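Local atomic coordinates of ABC transporter ATP-binding protein (PDB entry 4HZI), a protein that probably binds and hydrolyses ATP as the ATPase subunit of an orphan ABC transporter involved in manganese utilization and tolerance. Residues A[101-104]-A[105-108]; A[180-183]-A[184-187]. All coordinates share one frame; numbering follows the deposited sequence.

Contact 1: residues A[101-104]-A[105-108]; sequences IAIQ and DLRK
A102 and D105 meet at the N-terminal first turn of the short helix 103-108, with A102 in the N-cap position. A water joins the two: it donates to D105 OD2 at 2.7 Å and accepts from A102 N at 2.9 Å. CG of D105 stands beside its own backbone N (chi1 -69°), which turns the carboxylate back over the start of the helix. A102 O serves two donors: L106 N at 3.0 Å, in the carbonyl plane, and D105 N, whose bond is weak because its N-H angle is 130°. Further along, R107 N bonds to I103 O at a nearly straight 170°, and K108 N closes the last turn on Q104 O. Polar side-chain ends find partners beyond the helix: Q104 OE1 accepts from I140 N, and R107 NH1 donates to Y81 O. On the buried side, I101 CG2 packs against L106 CB at 4.0 Å, both side chains also touching L93 of strand 90-93. Bent at chi2 and chi3, the R107 chain curls back until I103 CG2 sits over the centre of its guanidinium, 3.4 Å above the plane.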
loop_
_atom_site.group_PDB
_atom_site.type_symbol
_atom_site.label_atom_id
_atom_site.label_comp_id
_atom_site.label_asym_id
_atom_site.label_seq_id
_atom_site.Cartn_x
_atom_site.Cartn_y
_atom_site.Cartn_z
ATOM N N ILE A 101 -4.463 32.297 14.902
ATOM C CA ILE A 101 -5.353 32.047 13.789
ATOM C C ILE A 101 -6.537 31.206 14.215
ATOM O O ILE A 101 -6.365 30.074 14.694
ATOM C CB ILE A 101 -4.618 31.269 12.663
ATOM C CG1 ILE A 101 -3.276 31.931 12.352
ATOM C CG2 ILE A 101 -5.488 31.171 11.412
ATOM C CD1 ILE A 101 -2.416 31.146 11.368
ATOM N N ALA A 102 -7.743 31.714 13.983
ATOM C CA ALA A 102 -8.901 30.858 14.101
ATOM C C ALA A 102 -8.691 29.620 13.237
ATOM O O ALA A 102 -8.400 29.718 12.036
ATOM C CB ALA A 102 -10.162 31.592 13.698
ATOM N N ILE A 103 -8.808 28.450 13.850
ATOM C CA ILE A 103 -8.546 27.192 13.142
ATOM C C ILE A 103 -9.418 27.046 11.891
ATOM O O ILE A 103 -8.938 26.550 10.883
ATOM C CB ILE A 103 -8.605 25.949 14.091
ATOM C CG1 ILE A 103 -7.186 25.473 14.429
ATOM C CG2 ILE A 103 -9.302 24.756 13.451
ATOM C CD1 ILE A 103 -6.211 26.571 14.805
ATOM N N GLN A 104 -10.667 27.507 11.922
ATOM C CA GLN A 104 -11.458 27.516 10.683
ATOM C C GLN A 104 -10.771 28.285 9.526
ATOM O O GLN A 104 -10.902 27.917 8.338
ATOM C CB GLN A 104 -12.859 28.086 10.950
ATOM C CG GLN A 104 -13.272 29.231 10.048
ATOM C CD GLN A 104 -14.635 29.791 10.409
ATOM O OE1 GLN A 104 -15.648 29.125 10.252
ATOM N NE2 GLN A 104 -14.656 31.013 10.906
ATOM N N ASP A 105 -10.081 29.365 9.865
ATOM C CA ASP A 105 -9.411 30.194 8.860
ATOM C C ASP A 105 -8.140 29.525 8.399
ATOM O O ASP A 105 -7.806 29.547 7.207
ATOM C CB ASP A 105 -9.130 31.588 9.398
ATOM C CG ASP A 105 -10.403 32.400 9.585
ATOM O OD1 ASP A 105 -11.405 32.134 8.895
ATOM O OD2 ASP A 105 -10.411 33.290 10.447
ATOM N N LEU A 106 -7.440 28.896 9.335
ATOM C CA LEU A 106 -6.283 28.061 8.989
ATOM C C LEU A 106 -6.655 27.032 7.938
ATOM O O LEU A 106 -6.036 26.976 6.887
ATOM C CB LEU A 106 -5.776 27.349 10.229
ATOM C CG LEU A 106 -4.586 26.447 10.021
ATOM C CD1 LEU A 106 -3.355 27.344 9.993
ATOM C CD2 LEU A 106 -4.505 25.399 11.133
ATOM N N ARG A 107 -7.696 26.254 8.196
ATOM C CA ARG A 107 -8.124 25.193 7.283
ATOM C C ARG A 107 -8.572 25.625 5.888
ATOM O O ARG A 107 -8.386 24.898 4.922
ATOM C CB ARG A 107 -9.183 24.331 7.956
ATOM C CG ARG A 107 -8.639 23.683 9.226
ATOM C CD ARG A 107 -9.185 22.294 9.488
ATOM N NE ARG A 107 -10.113 22.262 10.612
ATOM C CZ ARG A 107 -9.895 21.679 11.786
ATOM N NH1 ARG A 107 -8.766 21.043 12.044
ATOM N NH2 ARG A 107 -10.837 21.724 12.716
ATOM N N LYS A 108 -9.163 26.799 5.771
ATOM C CA LYS A 108 -9.443 27.384 4.457
ATOM C C LYS A 108 -8.144 27.571 3.679
ATOM O O LYS A 108 -8.110 27.433 2.463
ATOM C CB LYS A 108 -10.158 28.730 4.633
ATOM C CG LYS A 108 -10.283 29.555 3.360
ATOM C CD LYS A 108 -11.210 30.754 3.547
ATOM C CE LYS A 108 -11.708 31.284 2.203
ATOM N NZ LYS A 108 -12.324 32.638 2.317
HETATM O O HOH W 1 -8.511 33.962 12.266
#

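Contact 2: residues A[180-183]-A[184-187]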
loop_
_atom_site.group_PDB
_atom_site.type_symbol
_atom_site.label_atom_id
_atom_site.label_comp_id
_atom_site.label_asym_id
_atom_site.label_seq_id
_atom_site.Cartn_x
_atom_site.Cartn_y
_atom_site.Cartn_z
ATOM N N LYS A 180 -7.873 10.076 -7.792
ATOM C CA LYS A 180 -6.894 10.871 -7.053
ATOM C C LYS A 180 -6.675 12.228 -7.720
ATOM O O LYS A 180 -6.521 13.218 -7.026
ATOM C CB LYS A 180 -5.569 10.124 -6.850
ATOM C CG LYS A 180 -5.666 8.811 -6.076
ATOM C CD LYS A 180 -6.289 8.973 -4.719
ATOM C CE LYS A 180 -6.415 7.642 -3.984
ATOM N NZ LYS A 180 -5.285 7.414 -3.072
ATOM N N LYS A 181 -6.727 12.294 -9.058
ATOM C CA LYS A 181 -6.649 13.576 -9.765
ATOM C C LYS A 181 -7.756 14.484 -9.343
ATOM O O LYS A 181 -7.541 15.664 -9.117
ATOM C CB LYS A 181 -6.745 13.398 -11.285
ATOM C CG LYS A 181 -5.694 12.500 -11.882
ATOM C CD LYS A 181 -5.913 12.312 -13.382
ATOM C CE LYS A 181 -5.047 11.188 -13.899
ATOM N NZ LYS A 181 -5.018 11.154 -15.399
ATOM N N ILE A 182 -8.952 13.931 -9.234
ATOM C CA ILE A 182 -10.106 14.725 -8.908
ATOM C C ILE A 182 -10.067 15.166 -7.451
ATOM O O ILE A 182 -10.426 16.331 -7.130
ATOM C CB ILE A 182 -11.419 13.987 -9.295
ATOM C CG1 ILE A 182 -11.511 13.815 -10.832
ATOM C CG2 ILE A 182 -12.626 14.711 -8.776
ATOM C CD1 ILE A 182 -11.112 14.992 -11.674
ATOM N N LEU A 183 -9.605 14.275 -6.567
ATOM C CA LEU A 183 -9.361 14.673 -5.180
ATOM C C LEU A 183 -8.296 15.763 -5.071
ATOM O O LEU A 183 -8.425 16.662 -4.221
ATOM C CB LEU A 183 -9.037 13.485 -4.287
ATOM C CG LEU A 183 -10.199 12.498 -4.151
ATOM C CD1 LEU A 183 -9.779 11.296 -3.322
ATOM C CD2 LEU A 183 -11.411 13.171 -3.546
ATOM N N PHE A 184 -7.278 15.727 -5.900
ATOM C CA PHE A 184 -6.330 16.808 -5.926
ATOM C C PHE A 184 -7.022 18.147 -6.313
ATOM O O PHE A 184 -6.834 19.190 -5.664
ATOM C CB PHE A 184 -5.208 16.469 -6.862
ATOM C CG PHE A 184 -4.137 17.527 -6.969
ATOM C CD1 PHE A 184 -4.231 18.561 -7.888
ATOM C CD2 PHE A 184 -3.023 17.498 -6.144
ATOM C CE1 PHE A 184 -3.237 19.520 -8.001
ATOM C CE2 PHE A 184 -2.032 18.453 -6.244
ATOM C CZ PHE A 184 -2.139 19.482 -7.157
ATOM N N LEU A 185 -7.872 18.106 -7.341
ATOM C CA LEU A 185 -8.580 19.327 -7.765
ATOM C C LEU A 185 -9.450 19.878 -6.650
ATOM O O LEU A 185 -9.479 21.094 -6.386
ATOM C CB LEU A 185 -9.399 19.076 -9.047
ATOM C CG LEU A 185 -8.575 18.705 -10.259
ATOM C CD1 LEU A 185 -9.412 18.649 -11.516
ATOM C CD2 LEU A 185 -7.413 19.693 -10.407
ATOM N N ARG A 186 -10.154 18.976 -5.986
ATOM C CA ARG A 186 -10.967 19.319 -4.844
ATOM C C ARG A 186 -10.152 20.046 -3.752
ATOM O O ARG A 186 -10.647 21.017 -3.116
ATOM C CB ARG A 186 -11.590 18.073 -4.286
ATOM C CG ARG A 186 -12.379 18.316 -3.018
ATOM C CD ARG A 186 -13.016 17.046 -2.486
ATOM N NE ARG A 186 -13.730 17.307 -1.247
ATOM C CZ ARG A 186 -13.167 17.545 -0.056
ATOM N NH1 ARG A 186 -11.847 17.535 0.095
ATOM N NH2 ARG A 186 -13.937 17.816 0.998
ATOM N N SER A 187 -8.919 19.565 -3.555
ATOM C CA SER A 187 -8.021 20.054 -2.493
ATOM C C SER A 187 -7.553 21.490 -2.781
ATOM O O SER A 187 -7.221 22.244 -1.862
ATOM C CB SER A 187 -6.835 19.027 -2.291
ATOM O OG SER A 187 -5.766 19.241 -3.215
HETATM O O HOH W 2 -9.464 16.464 -1.728
#
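K180 and F184 are joined by the first of four successive i to i+4 backbone bonds in helix 176-188, F184 N lying 2.9 Å from K180 O. The helix starts in the sequence LSSGE, which matches the ABC signature motif, and lies against strand 194-198, probably the Walker B strand. L185 N to K181 O, R186 N to I182 O and S187 N to L183 O continue the series; the last is the most bent, with an N-H angle of 140°.

Further bonds involve side chains and solvent. S187 OG donates to F184 O at 2.7 Å, approaching a lone pair in the carbonyl plane; its chi1 of 84° places OG between the backbone N and carbonyl carbon, within reach of the preceding turn. A water lies 2.7 Å from L183 O, placed to donate to it, though it has other acceptors in reach. At the edge of the R186 guanidinium, in plane, this water accepts from NH1 at 3.2 Å, while R186 NE donates to T134 OG1.

Apolar contact is concentrated in I182 and L185, whose CD1 atoms meet at 4.0 Å and whose side chains both touch I132 of helix 128-133. The F184 ring meets Y219 edge-to-face and also touches F215, with the two planes nearly perpendicular; both lie on helix 206-222.

The lysine ends lead away from the neighbouring turn to partners beyond the helix: K181 NZ forms a salt bridge with D211, and buried K180 donates through NZ to P200 O, S202 O and S115 OG. Such chemistry implies a helix tied to its neighbours by apolar flanks and polar ends alike.

How the contacts relate
Contact 1 precedes contact 2 in the chain, and their centres lie 21 Å apart. Their nearest atoms are about 7 Å from one another without touching. Contact 1 sits farther out, 17 Å from the chain centre against 12 Å for contact 2, and is only partly buried. The two meet the same six-stranded mixed sheet differently: helix 103-108 leads into its outermost strand 110-113, whereas residues 184-187 pack on the adjacent strand 194-198. The probable Walker A P-loop, with K73 and S74, follows strand 62-67 of this sheet. Contact 1 reaches Y81 O just after helix 73-80, which follows that loop, while K180 of contact 2 bonds P200 O and S202 O just after strand 194-198.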